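Local coordinates for protein glutamine cyclotransferase (Tannerella forsythia, PDB 6QRO) that probably cyclises N-terminal glutamine of peptides to pyroglutamate, as a zinc-dependent, mammalian-like type II glutaminyl cyclase of the M28 peptidase family, at residues V139-E144 with I204-V209; E231-A236 with G306-N311. All blocks are in the same frame, centred on the assembly; numbering follows the deposited sequence.

In the fold
Both contacts lie on one face of the mixed beta-sheet at the heart of this M28-type alpha/beta fold, their centres about 13 Å apart, and they follow each other in series along the chain. Contact 1 seats helix 132-151 on strand 203-207 near the middle of the protein, with the side chain of Val209 about 12 Å from the zinc ion. Contact 2, farther out, pairs helix 227-239 with the late helix 299-314. They meet directly where Leu206 CD2 lies 3.4 Å from Ile309 CD1, and Ile141 also packs against Gly306. Helix 299-314 therefore lies between the other two helices, and one continuous apolar layer joins the three to the sheet.

Contact 1 (V139-E144 with I204-V209)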
ATOM      1  N   VAL A 139       4.686   1.706   0.252  1.00 11.00           N
ATOM      2  CA  VAL A 139       5.520   1.906  -0.932  1.00  9.61           C
ATOM      3  C   VAL A 139       6.984   1.609  -0.618  1.00 10.43           C
ATOM      4  O   VAL A 139       7.654   0.881  -1.352  1.00 10.10           O
ATOM      5  CB  VAL A 139       5.355   3.335  -1.465  1.00  9.20           C
ATOM      6  CG1 VAL A 139       6.313   3.555  -2.616  1.00  8.58           C
ATOM      7  CG2 VAL A 139       3.909   3.577  -1.923  1.00  9.57           C
ATOM      8  N   GLY A 140       7.485   2.148   0.495  1.00 12.19           N
ATOM      9  CA  GLY A 140       8.896   2.001   0.821  1.00 10.33           C
ATOM     10  C   GLY A 140       9.319   0.555   0.979  1.00 11.54           C
ATOM     11  O   GLY A 140      10.371   0.150   0.477  1.00 13.95           O
ATOM     12  N   ILE A 141       8.485  -0.254   1.636  1.00 11.09           N
ATOM     13  CA  ILE A 141       8.793  -1.675   1.790  1.00  9.77           C
ATOM     14  C   ILE A 141       8.862  -2.356   0.427  1.00 12.13           C
ATOM     15  O   ILE A 141       9.804  -3.109   0.136  1.00 12.81           O
ATOM     16  CB  ILE A 141       7.784  -2.350   2.738  1.00 10.00           C
ATOM     17  CG1 ILE A 141       8.050  -1.878   4.176  1.00  8.84           C
ATOM     18  CG2 ILE A 141       7.867  -3.868   2.611  1.00  9.83           C
ATOM     19  CD1 ILE A 141       7.173  -2.532   5.258  1.00  8.69           C
ATOM     20  N   LEU A 142       7.889  -2.075  -0.439  1.00 10.95           N
ATOM     21  CA  LEU A 142       7.862  -2.667  -1.774  1.00 13.31           C
ATOM     22  C   LEU A 142       9.012  -2.158  -2.643  1.00 11.61           C
ATOM     23  O   LEU A 142       9.407  -2.825  -3.603  1.00 12.91           O
ATOM     24  CB  LEU A 142       6.521  -2.368  -2.450  1.00 12.77           C
ATOM     25  CG  LEU A 142       5.282  -3.057  -1.873  1.00 14.29           C
ATOM     26  CD1 LEU A 142       4.068  -2.718  -2.737  1.00 10.12           C
ATOM     27  CD2 LEU A 142       5.506  -4.559  -1.796  1.00 12.39           C
ATOM     28  N   LEU A 143       9.520  -0.962  -2.351  1.00 12.46           N
ATOM     29  CA  LEU A 143      10.688  -0.437  -3.050  1.00 14.54           C
ATOM     30  C   LEU A 143      11.948  -1.237  -2.733  1.00 14.31           C
ATOM     31  O   LEU A 143      12.769  -1.495  -3.624  1.00 15.25           O
ATOM     32  CB  LEU A 143      10.885   1.030  -2.671  1.00 11.00           C
ATOM     33  CG  LEU A 143       9.981   2.011  -3.408  1.00 14.68           C
ATOM     34  CD1 LEU A 143      10.155   3.443  -2.888  1.00 11.79           C
ATOM     35  CD2 LEU A 143      10.364   1.932  -4.869  1.00 12.49           C
ATOM     36  N   GLU A 144      12.128  -1.616  -1.468  1.00 14.67           N
ATOM     37  CA  GLU A 144      13.250  -2.471  -1.089  1.00 15.16           C
ATOM     38  C   GLU A 144      13.070  -3.894  -1.636  1.00 15.30           C
ATOM     39  O   GLU A 144      14.045  -4.535  -2.049  1.00 14.58           O
ATOM     40  CB  GLU A 144      13.394  -2.451   0.438  1.00 15.87           C
ATOM     41  CG  GLU A 144      14.399  -3.409   1.047  1.00 16.22           C
ATOM     42  CD  GLU A 144      15.815  -3.173   0.533  1.00 17.73           C
ATOM     43  OE1 GLU A 144      16.659  -4.077   0.701  1.00 20.11           O
ATOM     44  OE2 GLU A 144      16.092  -2.081  -0.016  1.00 14.99           O
ATOM     45  N   ILE A 204      -1.008  -9.311  -2.383  1.00 15.13           N
ATOM     46  CA  ILE A 204      -0.690  -8.873  -1.028  1.00 15.27           C
ATOM     47  C   ILE A 204      -0.638  -7.360  -1.035  1.00 13.57           C
ATOM     48  O   ILE A 204       0.207  -6.769  -1.719  1.00 13.71           O
ATOM     49  CB  ILE A 204       0.639  -9.459  -0.522  1.00 15.02           C
ATOM     50  CG1 ILE A 204       0.596 -10.986  -0.534  1.00 14.79           C
ATOM     51  CG2 ILE A 204       0.965  -8.937   0.863  1.00 17.57           C
ATOM     52  CD1 ILE A 204       1.891 -11.626  -0.063  1.00 14.78           C
ATOM     53  N   LEU A 205      -1.534  -6.735  -0.280  1.00 12.89           N
ATOM     54  CA  LEU A 205      -1.545  -5.291  -0.115  1.00 11.52           C
ATOM     55  C   LEU A 205      -0.898  -4.924   1.213  1.00  9.73           C
ATOM     56  O   LEU A 205      -1.168  -5.552   2.240  1.00 12.77           O
ATOM     57  CB  LEU A 205      -2.981  -4.737  -0.179  1.00 12.87           C
ATOM     58  CG  LEU A 205      -3.187  -3.282   0.263  1.00 11.68           C
ATOM     59  CD1 LEU A 205      -2.479  -2.324  -0.681  1.00  8.38           C
ATOM     60  CD2 LEU A 205      -4.665  -2.907   0.420  1.00 11.92           C
ATOM     61  N   LEU A 206      -0.044  -3.909   1.173  1.00  9.13           N
ATOM     62  CA  LEU A 206       0.612  -3.334   2.339  1.00 11.10           C
ATOM     63  C   LEU A 206       0.056  -1.938   2.561  1.00 10.64           C
ATOM     64  O   LEU A 206       0.112  -1.097   1.658  1.00 11.58           O
ATOM     65  CB  LEU A 206       2.129  -3.268   2.140  1.00 11.79           C
ATOM     66  CG  LEU A 206       2.821  -4.576   1.782  1.00 14.03           C
ATOM     67  CD1 LEU A 206       4.339  -4.396   1.620  1.00 11.06           C
ATOM     68  CD2 LEU A 206       2.540  -5.504   2.928  1.00 17.50           C
ATOM     69  N   ASP A 207      -0.485  -1.694   3.751  1.00  9.52           N
ATOM     70  CA  ASP A 207      -1.082  -0.401   4.076  1.00 11.78           C
ATOM     71  C   ASP A 207      -0.787  -0.063   5.527  1.00  9.44           C
ATOM     72  O   ASP A 207      -1.093  -0.857   6.414  1.00 11.58           O
ATOM     73  CB  ASP A 207      -2.595  -0.420   3.828  1.00 10.36           C
ATOM     74  CG  ASP A 207      -3.225   0.960   3.910  1.00  9.97           C
ATOM     75  OD1 ASP A 207      -2.522   1.973   4.104  1.00  9.49           O
ATOM     76  OD2 ASP A 207      -4.454   1.029   3.779  1.00 11.69           O
ATOM     77  N   MET A 208      -0.181   1.097   5.768  1.00 10.76           N
ATOM     78  CA  MET A 208       0.170   1.534   7.123  1.00 11.48           C
ATOM     79  C   MET A 208       0.952   0.429   7.837  1.00 10.91           C
ATOM     80  O   MET A 208       0.511  -0.190   8.815  1.00 10.55           O
ATOM     81  CB  MET A 208      -1.066   1.983   7.908  1.00  9.17           C
ATOM     82  CG  MET A 208      -1.465   3.404   7.514  1.00 10.77           C
ATOM     83  SD  MET A 208      -3.076   3.996   8.030  1.00 10.30           S
ATOM     84  CE  MET A 208      -4.173   2.978   7.090  1.00  8.26           C
ATOM     85  N   VAL A 209       2.142   0.197   7.283  1.00 11.53           N
ATOM     86  CA  VAL A 209       2.991  -0.916   7.682  1.00 12.73           C
ATOM     87  C   VAL A 209       4.318  -0.394   8.219  1.00 11.16           C
ATOM     88  O   VAL A 209       5.326  -1.106   8.193  1.00 11.93           O
ATOM     89  CB  VAL A 209       3.203  -1.916   6.528  1.00 10.40           C
ATOM     90  CG1 VAL A 209       2.057  -2.894   6.449  1.00  9.91           C
ATOM     91  CG2 VAL A 209       3.326  -1.176   5.203  1.00  9.25           C
TER
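Leu206 points from the parallel strand 203-207 into helix 132-151, a helix-on-sheet packing of the alpha/beta core of M28 enzymes, and its CD1 methyl is received by two consecutive helix residues, Ile141 and Leu142. The Leu206 and Ile141 side chains run roughly at right angles. The CG2 methyl of Ile141 meets Leu206, lying 3.7 Å from Leu206 CD1; a chi1 of -72° sets CG2 anti to the backbone N, whereas CG1 swings beside that nitrogen and carries CD1 off toward Val209. Leu142 approaches Leu206 more slantwise and offers its CD2 methyl, 3.6 Å from the same Leu206 CD1, with its CG close behind at 3.9 Å. One methyl of the strand thus fills the angle between two side chains of the helix. Val305 of helix 299-314 also touches Leu206, and Leu302 and Val305 touch Ile141; the residues that meet here are all buried. No hydrogen bond links the two segments. Past the strand the chain turns through Met208, and the backbone N of Val209 is held by Ser137 OG, from the same helix that bears the zinc ligand Asp134 near its start. There the far end of Ile141 closes the contact: its CD1 lies 4.1 Å from Val209 CG2 and 3.7 Å from the carbonyl oxygen, Val209 O.

Contact 2 (E231-A236 with G306-N311); sequences EKVWTA and GETILN
Val233 and Ala236, one helical turn apart on helix 227-239, form the surface that meets Thr308 and Asn311 of helix 299-314. Ahead of them Glu231 and Lys232 do not touch 306-311; Glu231 OE1 is salt-bridged to Lys218 NZ, and Lys232 NZ to Glu316 OE2, just beyond helix 299-314. Val233 contributes chiefly its backbone: Thr308 CG2 comes to 3.7 Å from Val233 O, while the nearest methyl, Val233 CG1, stays 4.3 Å from that CG2. In Thr308 a chi1 of -61° sets OG1 beside the backbone N, where it bonds Ala304 O, and leaves CG2 anti to that N, directed at Val233. Trp234 leaves its helix on the side away from 306-311, and its ring meets Phe246 edge-to-face. Thr235 OG1 makes an unusually short bond to Glu231 O, on the opposite face of that carbonyl from Thr235 N. Ala236 then brings the backbones together, its CA 6.3 Å from Thr308 CA, and its CB lies 3.9 Å from Asn311 ND2. The axes of 231-236 and 306-311 come within 9.4 Å, their N-to-C directions 122° apart. With no hydrogen bond across it, the interface rests on van der Waals contact, of the Thr308 methyl with Val233 O and of the Ala236 methyl with the Asn311 amide, and the hydroxyl of Thr308 is satisfied within its own helix.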
ATOM      1  N   GLU A 231      -3.429 -17.414   5.800  1.00 16.53           N
ATOM      2  CA  GLU A 231      -2.733 -18.469   6.537  1.00 21.78           C
ATOM      3  C   GLU A 231      -1.276 -18.557   6.112  1.00 17.46           C
ATOM      4  O   GLU A 231      -0.385 -18.686   6.953  1.00 17.82           O
ATOM      5  CB  GLU A 231      -3.424 -19.819   6.323  1.00 19.37           C
ATOM      6  CG  GLU A 231      -4.694 -19.952   7.091  1.00 20.25           C
ATOM      7  CD  GLU A 231      -4.509 -19.484   8.515  1.00 21.49           C
ATOM      8  OE1 GLU A 231      -5.085 -18.432   8.890  1.00 19.91           O
ATOM      9  OE2 GLU A 231      -3.735 -20.145   9.240  1.00 25.42           O
ATOM     10  N   LYS A 232      -1.025 -18.452   4.804  1.00 16.44           N
ATOM     11  CA  LYS A 232       0.326 -18.478   4.260  1.00 15.08           C
ATOM     12  C   LYS A 232       1.185 -17.353   4.841  1.00 18.20           C
ATOM     13  O   LYS A 232       2.346 -17.569   5.213  1.00 19.08           O
ATOM     14  CB  LYS A 232       0.234 -18.375   2.731  1.00 16.62           C
ATOM     15  CG  LYS A 232       1.500 -18.703   1.962  1.00 22.52           C
ATOM     16  CD  LYS A 232       1.325 -18.469   0.460  1.00 15.49           C
ATOM     17  CE  LYS A 232       0.582 -19.626  -0.173  1.00 16.38           C
ATOM     18  NZ  LYS A 232       1.487 -20.694  -0.673  1.00 23.01           N
ATOM     19  N   VAL A 233       0.640 -16.135   4.900  1.00 18.59           N
ATOM     20  CA  VAL A 233       1.405 -14.995   5.397  1.00 16.55           C
ATOM     21  C   VAL A 233       1.559 -15.055   6.911  1.00 18.54           C
ATOM     22  O   VAL A 233       2.649 -14.809   7.449  1.00 19.81           O
ATOM     23  CB  VAL A 233       0.747 -13.686   4.927  1.00 18.85           C
ATOM     24  CG1 VAL A 233       1.353 -12.478   5.644  1.00 18.17           C
ATOM     25  CG2 VAL A 233       0.907 -13.543   3.414  1.00 14.80           C
ATOM     26  N   TRP A 234       0.477 -15.361   7.627  1.00 17.27           N
ATOM     27  CA  TRP A 234       0.565 -15.380   9.083  1.00 17.68           C
ATOM     28  C   TRP A 234       1.416 -16.529   9.593  1.00 19.39           C
ATOM     29  O   TRP A 234       2.082 -16.383  10.622  1.00 18.28           O
ATOM     30  CB  TRP A 234      -0.829 -15.424   9.712  1.00 19.53           C
ATOM     31  CG  TRP A 234      -1.270 -14.051  10.104  1.00 15.82           C
ATOM     32  CD1 TRP A 234      -1.500 -13.598  11.366  1.00 14.70           C
ATOM     33  CD2 TRP A 234      -1.501 -12.945   9.228  1.00 14.45           C
ATOM     34  NE1 TRP A 234      -1.864 -12.276  11.332  1.00 17.49           N
ATOM     35  CE2 TRP A 234      -1.881 -11.852  10.030  1.00 16.47           C
ATOM     36  CE3 TRP A 234      -1.443 -12.777   7.840  1.00 16.26           C
ATOM     37  CZ2 TRP A 234      -2.199 -10.601   9.493  1.00 13.26           C
ATOM     38  CZ3 TRP A 234      -1.752 -11.542   7.311  1.00 16.10           C
ATOM     39  CH2 TRP A 234      -2.124 -10.463   8.141  1.00 13.81           C
ATOM     40  N   THR A 235       1.394 -17.673   8.904  1.00 19.17           N
ATOM     41  CA  THR A 235       2.219 -18.801   9.320  1.00 17.59           C
ATOM     42  C   THR A 235       3.698 -18.475   9.142  1.00 19.67           C
ATOM     43  O   THR A 235       4.497 -18.617  10.074  1.00 19.67           O
ATOM     44  CB  THR A 235       1.828 -20.038   8.513  1.00 15.27           C
ATOM     45  OG1 THR A 235       0.443 -20.321   8.720  1.00 17.33           O
ATOM     46  CG2 THR A 235       2.655 -21.241   8.924  1.00 19.14           C
ATOM     47  N   ALA A 236       4.065 -18.009   7.943  1.00 20.90           N
ATOM     48  CA  ALA A 236       5.436 -17.617   7.660  1.00 17.21           C
ATOM     49  C   ALA A 236       5.903 -16.537   8.619  1.00 20.49           C
ATOM     50  O   ALA A 236       7.074 -16.513   9.008  1.00 20.26           O
ATOM     51  CB  ALA A 236       5.562 -17.149   6.212  1.00 18.08           C
ATOM     52  N   GLY A 306       8.774  -6.771   5.792  1.00 13.12           N
ATOM     53  CA  GLY A 306       9.618  -7.034   4.637  1.00 16.14           C
ATOM     54  C   GLY A 306      10.193  -8.443   4.637  1.00 16.07           C
ATOM     55  O   GLY A 306      10.182  -9.140   3.612  1.00 17.96           O
ATOM     56  N   GLU A 307      10.707  -8.877   5.786  1.00 13.36           N
ATOM     57  CA  GLU A 307      11.233 -10.235   5.904  1.00 16.96           C
ATOM     58  C   GLU A 307      10.162 -11.281   5.607  1.00 18.74           C
ATOM     59  O   GLU A 307      10.433 -12.282   4.931  1.00 14.75           O
ATOM     60  CB  GLU A 307      11.768 -10.443   7.322  1.00 15.59           C
ATOM     61  CG  GLU A 307      13.042  -9.673   7.671  1.00 18.60           C
ATOM     62  CD  GLU A 307      14.307 -10.350   7.164  1.00 21.49           C
ATOM     63  OE1 GLU A 307      14.219 -11.517   6.726  1.00 24.94           O
ATOM     64  OE2 GLU A 307      15.383  -9.719   7.210  1.00 18.32           O
ATOM     65  N   THR A 308       8.929 -11.049   6.077  1.00 16.45           N
ATOM     66  CA  THR A 308       7.863 -12.032   5.893  1.00 16.99           C
ATOM     67  C   THR A 308       7.491 -12.207   4.426  1.00 15.71           C
ATOM     68  O   THR A 308       7.399 -13.332   3.926  1.00 16.26           O
ATOM     69  CB  THR A 308       6.638 -11.636   6.718  1.00 16.52           C
ATOM     70  OG1 THR A 308       6.997 -11.597   8.098  1.00 16.52           O
ATOM     71  CG2 THR A 308       5.535 -12.654   6.536  1.00 17.58           C
ATOM     72  N   ILE A 309       7.271 -11.105   3.719  1.00 19.20           N
ATOM     73  CA  ILE A 309       6.867 -11.190   2.320  1.00 19.33           C
ATOM     74  C   ILE A 309       7.989 -11.763   1.453  1.00 18.18           C
ATOM     75  O   ILE A 309       7.745 -12.570   0.549  1.00 16.45           O
ATOM     76  CB  ILE A 309       6.396  -9.804   1.860  1.00 22.17           C
ATOM     77  CG1 ILE A 309       5.202  -9.404   2.719  1.00 14.43           C
ATOM     78  CG2 ILE A 309       6.035  -9.815   0.370  1.00 20.18           C
ATOM     79  CD1 ILE A 309       4.764  -8.027   2.507  1.00 19.24           C
ATOM     80  N   LEU A 310       9.225 -11.341   1.696  1.00 17.57           N
ATOM     81  CA  LEU A 310      10.355 -11.910   0.968  1.00 19.16           C
ATOM     82  C   LEU A 310      10.424 -13.428   1.149  1.00 17.62           C
ATOM     83  O   LEU A 310      10.733 -14.161   0.206  1.00 20.68           O
ATOM     84  CB  LEU A 310      11.647 -11.228   1.411  1.00 17.79           C
ATOM     85  CG  LEU A 310      11.834  -9.852   0.762  1.00 18.90           C
ATOM     86  CD1 LEU A 310      13.168  -9.283   1.150  1.00 22.38           C
ATOM     87  CD2 LEU A 310      11.721  -9.937  -0.757  1.00 14.75           C
ATOM     88  N   ASN A 311      10.183 -13.912   2.365  1.00 15.54           N
ATOM     89  CA  ASN A 311      10.175 -15.350   2.609  1.00 15.03           C
ATOM     90  C   ASN A 311       9.092 -16.063   1.795  1.00 19.87           C
ATOM     91  O   ASN A 311       9.364 -17.086   1.152  1.00 16.26           O
ATOM     92  CB  ASN A 311       9.983 -15.600   4.109  1.00 17.70           C
ATOM     93  CG  ASN A 311      10.106 -17.066   4.485  1.00 22.02           C
ATOM     94  OD1 ASN A 311      11.184 -17.534   4.855  1.00 17.53           O
ATOM     95  ND2 ASN A 311       8.994 -17.799   4.392  1.00 17.21           N
TER